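PDB 3KKG: putative SnoaL-like polyketide cyclase from Jannaschia sp., which is a SnoaL-like protein of the NTF2 clan, probably a polyketide cyclase, whose substrate and reaction are not established. Local coordinates for residues E13-L18 with F117-G122; G28-W33 with F60-F65; T36-F41 with Q123-R128; V87-T92 with V111-L116. One frame throughout, in Å; residues are numbered along the deposited sequence. Where two conformers were deposited one is given.

Contact 1: E13-L18 with F117-G122; sequences ETVLRL and FTLADG
The first helix of the chain lies against the end of strand 108-120, and T14, V15 and L18 make the contact. T14 comes first. Its methyl CG2 is anti to the backbone N (chi1 -66° for OG1) and sits loosely, 3.9 Å from G122 O. Its hydroxyl OG1 bonds Q10 O one turn back in the helix. OG1 also meets a water at 2.7 Å, and that water donates to G122 O. The polar edge of the contact is thus bridged by water rather than joined directly. V15 carries the centre, and both its methyls meet F117. CG1, anti to the backbone N (chi1 162°), stands over one face of the F117 ring. This is a CH-pi contact, 3.8 Å from CG1 to the ring centroid and 26° off the normal, displaced toward CE2 and CD2. V15 CG2 sits between F117 CG and L119 CD1, 4.0 Å from each. L18 follows one turn on. Its CD1 meets the F117 ring obliquely, 3.6 Å from CE1, as the two side chains slide past each other. V15 also touches V85 and V87 of the next strand, and L18 touches W33. No hydrogen bond joins the segments directly. The arrangement is that of the NTF2-like alpha+beta fold, with the N-terminal helix packed by its apolar side on the curved sheet.

Contact 2: G28-W33 with F60-F65; sequences GWRDVW and FNAVLF
N61 fills the tight part of this contact, where two roughly antiparallel helices face each other through long side chains. The axes of the short helical segments stay 12.2 Å apart, so the indoles of W29 and W33 must span the distance. W29 has CG in the crowded position between the backbone N and the carbonyl carbon (chi1 64°). This brings its six-membered ring up to N61. N61 OD1 lies over one face of W29, 3.4 Å from CZ3, with the amide plane steeply tilted to the indole, 76° apart. The same oxygen is 3.3 Å from W33 CZ2. Against W33 the amide is turned much flatter, with 30° between the planes, and N61 CG comes 3.5 Å from CH2. The two indoles also meet each other, since W29 CZ3 stands over a face of W33. The ring N-H of W33 is not used here. It bonds G22 O, which helps to fix that ring. The other side of the contact is looser. A62 CB lies near the edge of the W29 ring, 3.9 Å from CZ2. On the solvent side R30 lies over W29. Its CG covers the second indole face, and its guanidinium has W29 CZ2 over its centre. R30 NH2 comes 3.5 Å from A62 CB. No hydrogen bond crosses between the helices. A PEG molecule, probably from the crystallisation liquor, is bound about 5 Å from the N61 side chain. It may mark the cavity that NTF2-like proteins form between helices and curved sheet.

Contact 3: T36-F41 with Q123-R128; sequences TMTPGF and QVIEMR
Helix 29-36 runs straight into strand 37-38, which pairs with the start of strand 123-131 through one parallel bridge, M37 with V124. Two backbone hydrogen bonds hold it. V124 N gives to T36 O at 2.8 Å, in the carbonyl plane. T38 N gives to V124 O at 3.0 Å, from above the carbonyl plane. A type I turn from T38 to F41 then bends the chain round a corner. F41 closes the contact with its side chain. From CB, CG goes anti to the backbone N (chi1 172°), and the ring runs alongside V124. CD1 passes the backbone, 3.6 Å from I125 C. CE1 reaches the V124 methyl CG1 at 3.7 Å. CZ, the tip, meets M127 CB at 3.6 Å, with that carbon at the edge of the ring. Over one ring face lies CG of M37, a selenomethionine like M127, centred above the plane. F41 thus packs on apolar side chains and on the I125-M127 backbone; I54 and A57 of helix 54-67 also touch it. At the outer margin T38 CG2 packs across Q123 CB at 3.5 Å. At the turn a water donates to both G40 O and I125 O. Further on, R128 NE makes a salt bridge to E126 OE2, while E126 OE1 pairs with R42. R128 NH1 forms a salt bridge with E76 and a hydrogen bond with Q88, both of the second subunit. I125 and E126 both face T118 of the neighbouring strand 108-120, forming a classic beta bulge in the strongly bent sheet of this NTF2-like fold.

Contact 4: V87-T92 with V111-L116; sequences VQARLT and VPDVTL
Strand 111-116 opens with V111, a hydrogen-bonded pair with L91. L91 N gives to V111 O at 2.8 Å, nearly along the C=O axis, and V111 N returns a bond to L91 O. P112 faces the other side of the sheet. The R90 guanidinium lies flat over the V111-P112 peptide, with NH1 3.5 Å from P112 CB, while NH2 forms a salt bridge with D110. D113 pairs with A89: D113 N to A89 O is 2.9 Å, and both bonds of the pair have the donor above the carbonyl plane. D113 is the buried acid, probably charged, with CG in the crowded position (chi1 77°). OD1 accepts from a water at 2.8 Å, and the same water donates to V87 O and accepts from T115 OG1. OD2 bonds the hydroxyl of Y129 and lies 3.5 Å from L91 CD1. V114 lies beside Q88, with CG2 4.1 Å from Q88 CG. T115 ends the ladder with V87: V87 N to T115 O is 2.9 Å and almost straight, at 174°. Strand 72-81 adjoins 84-94, and 123-131 adjoins 108-120. F19 and W23 pack on the face of V87 and L91; Q88 and V114 face the second subunit.

How the contacts relate
Contacts 1, 3 and 4 all build on one sheet, and contacts 1 and 4 share strand 108-120. Contact 2 instead joins two helices beside it. Contacts 1, 2 and 4 are buried; contact 3 is only partly so and has two backbone bonds. Contact 4 is the backbone-rich one, a regular antiparallel ladder with an enclosed acid. Contacts 1 and 2 have no direct hydrogen bond between their segments; methyls on a ring do the work in 1, indoles round an amide in 2. The interiors merge: W33 touches L18, F41 and M127, while V87 touches V15 and F117. Contacts 2 and 4 stay apart, with centres about 17 Å from each other. Contacts 3 and 4 both reach the second subunit.

Contact 1: E13-L18 with F117-G122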
loop_
_atom_site.group_PDB
_atom_site.type_symbol
_atom_site.label_atom_id
_atom_site.label_comp_id
_atom_site.label_asym_id
_atom_site.label_seq_id
_atom_site.Cartn_x
_atom_site.Cartn_y
_atom_site.Cartn_z
ATOM N N GLU A 13 -7.961 14.508 10.966
ATOM C CA GLU A 13 -9.296 14.397 11.557
ATOM C C GLU A 13 -10.357 14.120 10.486
ATOM O O GLU A 13 -11.253 13.246 10.634
ATOM C CB GLU A 13 -9.626 15.645 12.374
ATOM C CG GLU A 13 -8.744 15.800 13.645
ATOM C CD GLU A 13 -9.078 17.052 14.468
ATOM O OE1 GLU A 13 -10.242 17.497 14.409
ATOM O OE2 GLU A 13 -8.212 17.520 15.229
ATOM N N THR A 14 -10.278 14.858 9.402
ATOM C CA THR A 14 -11.211 14.683 8.288
ATOM C C THR A 14 -11.109 13.281 7.691
ATOM O O THR A 14 -12.144 12.614 7.495
ATOM C CB THR A 14 -10.986 15.781 7.250
ATOM O OG1 THR A 14 -11.359 17.036 7.839
ATOM C CG2 THR A 14 -11.753 15.520 5.909
ATOM N N VAL A 15 -9.897 12.816 7.418
ATOM C CA VAL A 15 -9.734 11.484 6.848
ATOM C C VAL A 15 -10.186 10.363 7.778
ATOM O O VAL A 15 -10.816 9.379 7.362
ATOM C CB VAL A 15 -8.263 11.251 6.420
ATOM C CG1 VAL A 15 -8.002 9.795 6.259
ATOM C CG2 VAL A 15 -7.965 12.086 5.175
ATOM N N LEU A 16 -9.902 10.512 9.074
ATOM C CA LEU A 16 -10.232 9.430 9.993
ATOM C C LEU A 16 -11.759 9.183 10.122
ATOM O O LEU A 16 -12.195 8.075 10.480
ATOM C CB LEU A 16 -9.550 9.591 11.352
ATOM C CG LEU A 16 -8.088 9.179 11.377
ATOM C CD1 LEU A 16 -7.465 9.539 12.748
ATOM C CD2 LEU A 16 -7.909 7.701 11.036
ATOM N N ARG A 17 -12.564 10.197 9.820
ATOM C CA ARG A 17 -14.019 10.010 9.788
ATOM C C ARG A 17 -14.411 8.932 8.803
ATOM O O ARG A 17 -15.392 8.217 9.024
ATOM C CB ARG A 17 -14.738 11.306 9.432
ATOM C CG ARG A 17 -14.551 12.405 10.405
ATOM C CD ARG A 17 -15.429 13.622 10.114
ATOM N NE ARG A 17 -16.851 13.270 10.181
ATOM C CZ ARG A 17 -17.795 13.725 9.363
ATOM N NH1 ARG A 17 -17.516 14.570 8.376
ATOM N NH2 ARG A 17 -19.051 13.337 9.549
ATOM N N LEU A 18 -13.605 8.744 7.745
ATOM C CA LEU A 18 -13.908 7.743 6.739
ATOM C C LEU A 18 -13.717 6.314 7.227
ATOM O O LEU A 18 -14.142 5.372 6.580
ATOM C CB LEU A 18 -13.036 7.971 5.504
ATOM C CG LEU A 18 -13.198 9.339 4.825
ATOM C CD1 LEU A 18 -12.166 9.586 3.740
ATOM C CD2 LEU A 18 -14.671 9.464 4.273
ATOM N N PHE A 117 -4.365 9.128 0.915
ATOM C CA PHE A 117 -5.266 10.222 0.590
ATOM C C PHE A 117 -4.487 11.455 0.184
ATOM O O PHE A 117 -3.419 11.751 0.761
ATOM C CB PHE A 117 -6.090 10.583 1.845
ATOM C CG PHE A 117 -7.020 9.478 2.279
ATOM C CD1 PHE A 117 -8.306 9.416 1.797
ATOM C CD2 PHE A 117 -6.638 8.547 3.234
ATOM C CE1 PHE A 117 -9.178 8.410 2.211
ATOM C CE2 PHE A 117 -7.524 7.551 3.656
ATOM C CZ PHE A 117 -8.814 7.513 3.171
ATOM N N THR A 118 -5.054 12.202 -0.752
ATOM C CA THR A 118 -4.600 13.556 -1.068
ATOM C C THR A 118 -5.763 14.497 -0.818
ATOM O O THR A 118 -6.919 14.203 -1.190
ATOM C CB THR A 118 -4.176 13.655 -2.529
ATOM O OG1 THR A 118 -3.214 12.622 -2.789
ATOM C CG2 THR A 118 -3.516 14.999 -2.843
ATOM N N LEU A 119 -5.456 15.602 -0.137
ATOM C CA LEU A 119 -6.454 16.611 0.139
ATOM C C LEU A 119 -6.086 17.937 -0.546
ATOM O O LEU A 119 -4.940 18.155 -0.929
ATOM C CB LEU A 119 -6.605 16.822 1.655
ATOM C CG LEU A 119 -7.072 15.643 2.524
ATOM C CD1 LEU A 119 -5.890 14.840 3.079
ATOM C CD2 LEU A 119 -8.076 16.094 3.631
ATOM N N ALA A 120 -7.086 18.790 -0.721
ATOM C CA ALA A 120 -6.878 20.166 -1.158
ATOM C C ALA A 120 -7.894 21.024 -0.426
ATOM O O ALA A 120 -9.086 20.709 -0.459
ATOM C CB ALA A 120 -7.080 20.305 -2.675
ATOM N N ASP A 121 -7.410 22.072 0.241
ATOM C CA ASP A 121 -8.277 23.002 0.955
ATOM C C ASP A 121 -9.281 22.283 1.841
ATOM O O ASP A 121 -10.474 22.604 1.873
ATOM C CB ASP A 121 -8.945 23.945 -0.058
ATOM C CG ASP A 121 -7.922 24.762 -0.834
ATOM O OD1 ASP A 121 -6.918 25.215 -0.237
ATOM O OD2 ASP A 121 -8.097 24.925 -2.058
ATOM N N GLY A 122 -8.790 21.254 2.540
ATOM C CA GLY A 122 -9.596 20.562 3.543
ATOM C C GLY A 122 -10.516 19.436 3.068
ATOM O O GLY A 122 -11.197 18.839 3.881
HETATM O O HOH W 1 -10.604 19.165 6.451
#

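Contact 2: G28-W33 with F60-F65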
loop_
_atom_site.group_PDB
_atom_site.type_symbol
_atom_site.label_atom_id
_atom_site.label_comp_id
_atom_site.label_asym_id
_atom_site.label_seq_id
_atom_site.Cartn_x
_atom_site.Cartn_y
_atom_site.Cartn_z
ATOM N N GLY A 28 -25.119 5.344 6.627
ATOM C CA GLY A 28 -24.934 6.774 6.480
ATOM C C GLY A 28 -23.596 7.199 5.928
ATOM O O GLY A 28 -23.334 8.380 5.760
ATOM N N TRP A 29 -22.746 6.227 5.565
ATOM C CA TRP A 29 -21.409 6.551 5.116
ATOM C C TRP A 29 -21.380 7.405 3.872
ATOM O O TRP A 29 -20.483 8.225 3.713
ATOM C CB TRP A 29 -20.592 5.264 4.890
ATOM C CG TRP A 29 -21.053 4.342 3.812
ATOM C CD1 TRP A 29 -21.923 3.321 3.945
ATOM C CD2 TRP A 29 -20.649 4.360 2.441
ATOM N NE1 TRP A 29 -22.112 2.684 2.733
ATOM C CE2 TRP A 29 -21.334 3.294 1.782
ATOM C CE3 TRP A 29 -19.812 5.179 1.693
ATOM C CZ2 TRP A 29 -21.176 3.019 0.413
ATOM C CZ3 TRP A 29 -19.627 4.889 0.329
ATOM C CH2 TRP A 29 -20.314 3.823 -0.289
ATOM N N ARG A 30 -22.375 7.231 2.993
ATOM C CA ARG A 30 -22.359 7.950 1.743
ATOM C C ARG A 30 -22.384 9.430 1.960
ATOM O O ARG A 30 -21.723 10.183 1.257
ATOM C CB ARG A 30 -23.511 7.500 0.850
ATOM C CG ARG A 30 -23.351 6.077 0.300
ATOM C CD ARG A 30 -24.569 5.772 -0.529
ATOM N NE ARG A 30 -24.564 4.475 -1.181
ATOM C CZ ARG A 30 -24.799 3.312 -0.579
ATOM N NH1 ARG A 30 -24.997 3.246 0.731
ATOM N NH2 ARG A 30 -24.836 2.204 -1.308
ATOM N N ASP A 31 -23.216 9.871 2.902
ATOM C CA ASP A 31 -23.317 11.286 3.173
ATOM C C ASP A 31 -22.031 11.818 3.778
ATOM O O ASP A 31 -21.666 12.964 3.523
ATOM C CB ASP A 31 -24.531 11.586 4.044
ATOM C CG ASP A 31 -25.839 11.407 3.290
ATOM O OD1 ASP A 31 -25.895 11.630 2.038
ATOM O OD2 ASP A 31 -26.837 11.070 3.960
ATOM N N VAL A 32 -21.300 10.974 4.512
ATOM C CA VAL A 32 -19.990 11.378 5.043
ATOM C C VAL A 32 -19.004 11.553 3.863
ATOM O O VAL A 32 -18.232 12.501 3.798
ATOM C CB VAL A 32 -19.412 10.369 6.091
ATOM C CG1 VAL A 32 -17.962 10.762 6.498
ATOM C CG2 VAL A 32 -20.323 10.272 7.324
ATOM N N TRP A 33 -19.025 10.612 2.930
ATOM C CA TRP A 33 -18.213 10.769 1.729
ATOM C C TRP A 33 -18.568 12.069 0.978
ATOM O O TRP A 33 -17.690 12.816 0.557
ATOM C CB TRP A 33 -18.359 9.563 0.802
ATOM C CG TRP A 33 -17.544 8.361 1.182
ATOM C CD1 TRP A 33 -17.380 7.848 2.424
ATOM C CD2 TRP A 33 -16.790 7.521 0.303
ATOM N NE1 TRP A 33 -16.546 6.753 2.383
ATOM C CE2 TRP A 33 -16.175 6.529 1.100
ATOM C CE3 TRP A 33 -16.548 7.513 -1.075
ATOM C CZ2 TRP A 33 -15.367 5.533 0.563
ATOM C CZ3 TRP A 33 -15.741 6.542 -1.597
ATOM C CH2 TRP A 33 -15.191 5.553 -0.796
ATOM N N PHE A 60 -18.691 2.377 -6.462
ATOM C CA PHE A 60 -17.642 1.368 -6.465
ATOM C C PHE A 60 -17.425 0.858 -5.034
ATOM O O PHE A 60 -17.274 -0.357 -4.778
ATOM C CB PHE A 60 -16.357 1.952 -7.053
ATOM C CG PHE A 60 -15.214 0.990 -7.090
ATOM C CD1 PHE A 60 -15.079 0.107 -8.129
ATOM C CD2 PHE A 60 -14.299 0.941 -6.061
ATOM C CE1 PHE A 60 -14.019 -0.794 -8.149
ATOM C CE2 PHE A 60 -13.227 0.019 -6.083
ATOM C CZ PHE A 60 -13.094 -0.832 -7.108
ATOM N N ASN A 61 -17.346 1.776 -4.058
ATOM C CA ASN A 61 -17.167 1.349 -2.674
ATOM C C ASN A 61 -18.308 0.458 -2.198
ATOM O O ASN A 61 -18.082 -0.549 -1.535
ATOM C CB ASN A 61 -17.037 2.590 -1.766
ATOM C CG ASN A 61 -16.447 2.299 -0.417
ATOM O OD1 ASN A 61 -17.034 2.647 0.628
ATOM N ND2 ASN A 61 -15.269 1.808 -0.411
ATOM N N ALA A 62 -19.524 0.840 -2.578
ATOM C CA ALA A 62 -20.702 0.077 -2.214
ATOM C C ALA A 62 -20.615 -1.354 -2.723
ATOM O O ALA A 62 -20.932 -2.278 -1.967
ATOM C CB ALA A 62 -22.002 0.774 -2.722
ATOM N N VAL A 63 -20.128 -1.530 -3.949
ATOM C CA VAL A 63 -19.936 -2.882 -4.518
ATOM C C VAL A 63 -18.984 -3.697 -3.676
ATOM O O VAL A 63 -19.230 -4.842 -3.350
ATOM C CB VAL A 63 -19.475 -2.841 -6.006
ATOM C CG1 VAL A 63 -19.018 -4.244 -6.498
ATOM C CG2 VAL A 63 -20.567 -2.286 -6.859
ATOM N N LEU A 64 -17.862 -3.101 -3.289
ATOM C CA LEU A 64 -16.939 -3.828 -2.455
ATOM C C LEU A 64 -17.589 -4.324 -1.166
ATOM O O LEU A 64 -17.384 -5.448 -0.730
ATOM C CB LEU A 64 -15.685 -2.969 -2.136
ATOM C CG LEU A 64 -14.810 -2.488 -3.292
ATOM C CD1 LEU A 64 -13.706 -1.525 -2.779
ATOM C CD2 LEU A 64 -14.184 -3.678 -4.022
ATOM N N PHE A 65 -18.329 -3.438 -0.465
ATOM C CA PHE A 65 -18.959 -3.785 0.780
ATOM C C PHE A 65 -20.118 -4.782 0.665
ATOM O O PHE A 65 -20.487 -5.378 1.641
ATOM C CB PHE A 65 -19.351 -2.527 1.572
ATOM C CG PHE A 65 -18.148 -1.901 2.262
ATOM C CD1 PHE A 65 -17.359 -1.010 1.615
ATOM C CD2 PHE A 65 -17.825 -2.281 3.541
ATOM C CE1 PHE A 65 -16.223 -0.484 2.200
ATOM C CE2 PHE A 65 -16.729 -1.760 4.171
ATOM C CZ PHE A 65 -15.911 -0.858 3.498
#

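Contact 3: T36-F41 with Q123-R128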
loop_
_atom_site.group_PDB
_atom_site.type_symbol
_atom_site.label_atom_id
_atom_site.label_comp_id
_atom_site.label_asym_id
_atom_site.label_seq_id
_atom_site.Cartn_x
_atom_site.Cartn_y
_atom_site.Cartn_z
ATOM N N THR A 36 -17.028 15.049 2.666
ATOM C CA THR A 36 -15.567 14.973 2.816
ATOM C C THR A 36 -14.795 15.101 1.492
ATOM O O THR A 36 -13.708 15.675 1.416
ATOM C CB THR A 36 -15.239 13.592 3.475
ATOM O OG1 THR A 36 -15.870 13.566 4.771
ATOM C CG2 THR A 36 -13.743 13.405 3.697
HETATM N N MSE A 37 -15.315 14.421 0.465
HETATM C CA MSE A 37 -14.685 14.381 -0.869
HETATM C C MSE A 37 -15.216 15.528 -1.735
HETATM O O MSE A 37 -16.361 15.975 -1.570
HETATM C CB MSE A 37 -14.993 13.062 -1.595
HETATM C CG MSE A 37 -14.136 11.857 -1.222
HETATM SE SE MSE A 37 -14.433 11.137 0.608
HETATM C CE MSE A 37 -13.642 9.358 0.323
ATOM N N THR A 38 -14.388 15.948 -2.692
ATOM C CA THR A 38 -14.815 16.911 -3.729
ATOM C C THR A 38 -15.625 16.168 -4.794
ATOM O O THR A 38 -15.586 14.954 -4.905
ATOM C CB THR A 38 -13.609 17.570 -4.394
ATOM O OG1 THR A 38 -12.802 16.565 -5.025
ATOM C CG2 THR A 38 -12.794 18.345 -3.342
ATOM N N PRO A 39 -16.432 16.901 -5.561
ATOM C CA PRO A 39 -17.238 16.256 -6.614
ATOM C C PRO A 39 -16.409 15.492 -7.655
ATOM O O PRO A 39 -16.860 14.481 -8.202
ATOM C CB PRO A 39 -17.972 17.438 -7.259
ATOM C CG PRO A 39 -17.895 18.518 -6.238
ATOM C CD PRO A 39 -16.666 18.356 -5.462
ATOM N N GLY A 40 -15.213 15.997 -7.937
ATOM C CA GLY A 40 -14.299 15.366 -8.886
ATOM C C GLY A 40 -13.326 14.379 -8.235
ATOM O O GLY A 40 -12.340 13.996 -8.858
ATOM N N PHE A 41 -13.619 13.975 -6.998
ATOM C CA PHE A 41 -12.849 12.924 -6.303
ATOM C C PHE A 41 -12.569 11.751 -7.213
ATOM O O PHE A 41 -13.425 11.318 -7.995
ATOM C CB PHE A 41 -13.645 12.481 -5.094
ATOM C CG PHE A 41 -13.078 11.291 -4.391
ATOM C CD1 PHE A 41 -11.918 11.381 -3.691
ATOM C CD2 PHE A 41 -13.763 10.082 -4.383
ATOM C CE1 PHE A 41 -11.431 10.254 -2.977
ATOM C CE2 PHE A 41 -13.329 9.017 -3.673
ATOM C CZ PHE A 41 -12.140 9.067 -3.001
ATOM N N GLN A 123 -10.557 19.197 1.753
ATOM C CA GLN A 123 -11.425 18.187 1.159
ATOM C C GLN A 123 -10.539 17.102 0.540
ATOM O O GLN A 123 -9.429 17.384 0.079
ATOM C CB GLN A 123 -12.316 18.808 0.068
ATOM C CG GLN A 123 -13.053 20.079 0.464
ATOM C CD GLN A 123 -13.872 20.658 -0.691
ATOM O OE1 GLN A 123 -13.459 21.621 -1.360
ATOM N NE2 GLN A 123 -15.032 20.074 -0.928
ATOM N N VAL A 124 -11.024 15.864 0.540
ATOM C CA VAL A 124 -10.310 14.762 -0.067
ATOM C C VAL A 124 -10.543 14.756 -1.579
ATOM O O VAL A 124 -11.707 14.728 -2.060
ATOM C CB VAL A 124 -10.754 13.423 0.542
ATOM C CG1 VAL A 124 -10.085 12.247 -0.164
ATOM C CG2 VAL A 124 -10.483 13.367 2.039
ATOM N N ILE A 125 -9.454 14.802 -2.330
ATOM C CA ILE A 125 -9.549 14.782 -3.811
ATOM C C ILE A 125 -9.147 13.458 -4.484
ATOM O O ILE A 125 -9.475 13.235 -5.671
ATOM C CB ILE A 125 -8.761 15.949 -4.431
ATOM C CG1 ILE A 125 -7.238 15.817 -4.210
ATOM C CG2 ILE A 125 -9.252 17.290 -3.850
ATOM C CD1 ILE A 125 -6.404 16.862 -4.988
ATOM N N GLU A 126 -8.408 12.634 -3.766
ATOM C CA GLU A 126 -7.968 11.363 -4.332
ATOM C C GLU A 126 -7.678 10.382 -3.204
ATOM O O GLU A 126 -7.209 10.771 -2.111
ATOM C CB GLU A 126 -6.708 11.543 -5.170
ATOM C CG GLU A 126 -6.284 10.253 -5.890
ATOM C CD GLU A 126 -5.178 10.467 -6.889
ATOM O OE1 GLU A 126 -5.462 11.009 -7.965
ATOM O OE2 GLU A 126 -4.019 10.158 -6.501
HETATM N N MSE A 127 -7.977 9.122 -3.473
HETATM C CA MSE A 127 -7.743 8.032 -2.575
HETATM C C MSE A 127 -7.152 6.873 -3.363
HETATM O O MSE A 127 -7.764 6.469 -4.347
HETATM C CB MSE A 127 -9.065 7.596 -1.939
HETATM C CG MSE A 127 -8.968 6.472 -0.955
HETATM SE SE MSE A 127 -10.704 6.092 -0.210
HETATM C CE MSE A 127 -11.392 5.272 -1.695
ATOM N N ARG A 128 -5.968 6.407 -2.975
ATOM C CA ARG A 128 -5.334 5.241 -3.554
ATOM C C ARG A 128 -5.333 4.141 -2.522
ATOM O O ARG A 128 -5.194 4.394 -1.329
ATOM C CB ARG A 128 -3.885 5.536 -3.963
ATOM C CG ARG A 128 -3.743 6.630 -4.966
ATOM C CD ARG A 128 -2.278 7.036 -5.149
ATOM N NE ARG A 128 -2.140 8.066 -6.163
ATOM C CZ ARG A 128 -0.962 8.330 -6.717
ATOM N NH1 ARG A 128 0.125 7.643 -6.393
ATOM N NH2 ARG A 128 -0.874 9.303 -7.624
HETATM O O HOH W 2 -9.916 14.523 -7.802
#

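Contact 4: V87-T92 with V111-L116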
loop_
_atom_site.group_PDB
_atom_site.type_symbol
_atom_site.label_atom_id
_atom_site.label_comp_id
_atom_site.label_asym_id
_atom_site.label_seq_id
_atom_site.Cartn_x
_atom_site.Cartn_y
_atom_site.Cartn_z
ATOM N N VAL A 87 -3.061 6.018 5.865
ATOM C CA VAL A 87 -3.691 5.254 6.917
ATOM C C VAL A 87 -3.419 3.783 6.678
ATOM O O VAL A 87 -3.824 3.243 5.657
ATOM C CB VAL A 87 -5.205 5.528 7.016
ATOM C CG1 VAL A 87 -5.804 4.711 8.159
ATOM C CG2 VAL A 87 -5.479 7.015 7.205
ATOM N N GLN A 88 -2.781 3.110 7.614
ATOM C CA GLN A 88 -2.669 1.651 7.547
ATOM C C GLN A 88 -3.665 1.058 8.521
ATOM O O GLN A 88 -3.835 1.561 9.642
ATOM C CB GLN A 88 -1.309 1.225 7.971
ATOM C CG GLN A 88 -0.157 1.669 7.023
ATOM C CD GLN A 88 1.136 1.043 7.432
ATOM O OE1 GLN A 88 1.287 -0.156 7.307
ATOM N NE2 GLN A 88 2.039 1.822 7.932
ATOM N N ALA A 89 -4.286 -0.045 8.127
ATOM C CA ALA A 89 -5.327 -0.634 8.932
ATOM C C ALA A 89 -5.272 -2.132 8.779
ATOM O O ALA A 89 -4.474 -2.675 8.008
ATOM C CB ALA A 89 -6.751 -0.059 8.585
ATOM N N ARG A 90 -6.064 -2.814 9.597
ATOM C CA ARG A 90 -6.352 -4.219 9.347
ATOM C C ARG A 90 -7.836 -4.421 9.176
ATOM O O ARG A 90 -8.649 -3.767 9.808
ATOM C CB ARG A 90 -5.785 -5.126 10.405
ATOM C CG ARG A 90 -4.259 -5.185 10.395
ATOM C CD ARG A 90 -3.767 -6.301 11.295
ATOM N NE ARG A 90 -3.970 -7.626 10.680
ATOM C CZ ARG A 90 -3.136 -8.185 9.784
ATOM N NH1 ARG A 90 -2.020 -7.561 9.447
ATOM N NH2 ARG A 90 -3.365 -9.390 9.263
ATOM N N LEU A 91 -8.156 -5.305 8.259
ATOM C CA LEU A 91 -9.534 -5.647 7.903
ATOM C C LEU A 91 -9.823 -7.076 8.317
ATOM O O LEU A 91 -9.026 -7.966 8.019
ATOM C CB LEU A 91 -9.712 -5.604 6.381
ATOM C CG LEU A 91 -9.406 -4.279 5.735
ATOM C CD1 LEU A 91 -9.598 -4.377 4.193
ATOM C CD2 LEU A 91 -10.256 -3.165 6.300
ATOM N N THR A 92 -10.993 -7.257 8.912
ATOM C CA THR A 92 -11.455 -8.586 9.275
ATOM C C THR A 92 -12.928 -8.713 8.954
ATOM O O THR A 92 -13.735 -7.867 9.282
ATOM C CB THR A 92 -11.221 -8.922 10.747
ATOM O OG1 THR A 92 -11.826 -7.911 11.548
ATOM C CG2 THR A 92 -9.725 -9.011 11.045
ATOM N N VAL A 111 -6.523 -9.167 6.916
ATOM C CA VAL A 111 -5.461 -8.618 6.085
ATOM C C VAL A 111 -5.100 -7.182 6.460
ATOM O O VAL A 111 -5.976 -6.418 6.845
ATOM C CB VAL A 111 -5.802 -8.679 4.559
ATOM C CG1 VAL A 111 -5.727 -10.127 4.053
ATOM C CG2 VAL A 111 -7.157 -8.001 4.259
ATOM N N PRO A 112 -3.841 -6.822 6.284
ATOM C CA PRO A 112 -3.436 -5.411 6.396
ATOM C C PRO A 112 -3.825 -4.664 5.137
ATOM O O PRO A 112 -3.958 -5.255 4.050
ATOM C CB PRO A 112 -1.925 -5.506 6.567
ATOM C CG PRO A 112 -1.551 -6.670 5.642
ATOM C CD PRO A 112 -2.722 -7.662 5.809
ATOM N N ASP A 113 -3.912 -3.351 5.234
ATOM C CA ASP A 113 -4.127 -2.530 4.066
ATOM C C ASP A 113 -3.451 -1.199 4.250
ATOM O O ASP A 113 -2.890 -0.890 5.322
ATOM C CB ASP A 113 -5.568 -2.458 3.701
ATOM C CG ASP A 113 -6.397 -1.563 4.539
ATOM O OD1 ASP A 113 -5.901 -0.915 5.476
ATOM O OD2 ASP A 113 -7.636 -1.525 4.296
ATOM N N VAL A 114 -3.520 -0.383 3.232
ATOM C CA VAL A 114 -3.014 1.007 3.270
ATOM C C VAL A 114 -3.831 1.847 2.313
ATOM O O VAL A 114 -4.152 1.451 1.190
ATOM C CB VAL A 114 -1.530 1.069 2.954
ATOM C CG1 VAL A 114 -1.200 0.530 1.595
ATOM C CG2 VAL A 114 -1.055 2.543 3.082
ATOM N N THR A 115 -4.311 3.007 2.796
ATOM C CA THR A 115 -5.074 3.976 2.016
ATOM C C THR A 115 -4.288 5.257 1.993
ATOM O O THR A 115 -3.887 5.737 3.081
ATOM C CB THR A 115 -6.500 4.157 2.595
ATOM O OG1 THR A 115 -7.042 2.848 2.927
ATOM C CG2 THR A 115 -7.411 4.861 1.641
ATOM N N LEU A 116 -4.116 5.826 0.811
ATOM C CA LEU A 116 -3.265 6.987 0.620
ATOM C C LEU A 116 -4.150 8.102 0.105
ATOM O O LEU A 116 -4.650 8.042 -1.047
ATOM C CB LEU A 116 -2.143 6.626 -0.361
ATOM C CG LEU A 116 -1.328 5.406 0.104
ATOM C CD1 LEU A 116 -1.380 4.315 -0.912
ATOM C CD2 LEU A 116 0.080 5.779 0.402
HETATM O O HOH W 3 -6.332 1.796 5.305
HETATM O O HOH W 4 -0.483 -2.034 6.284
#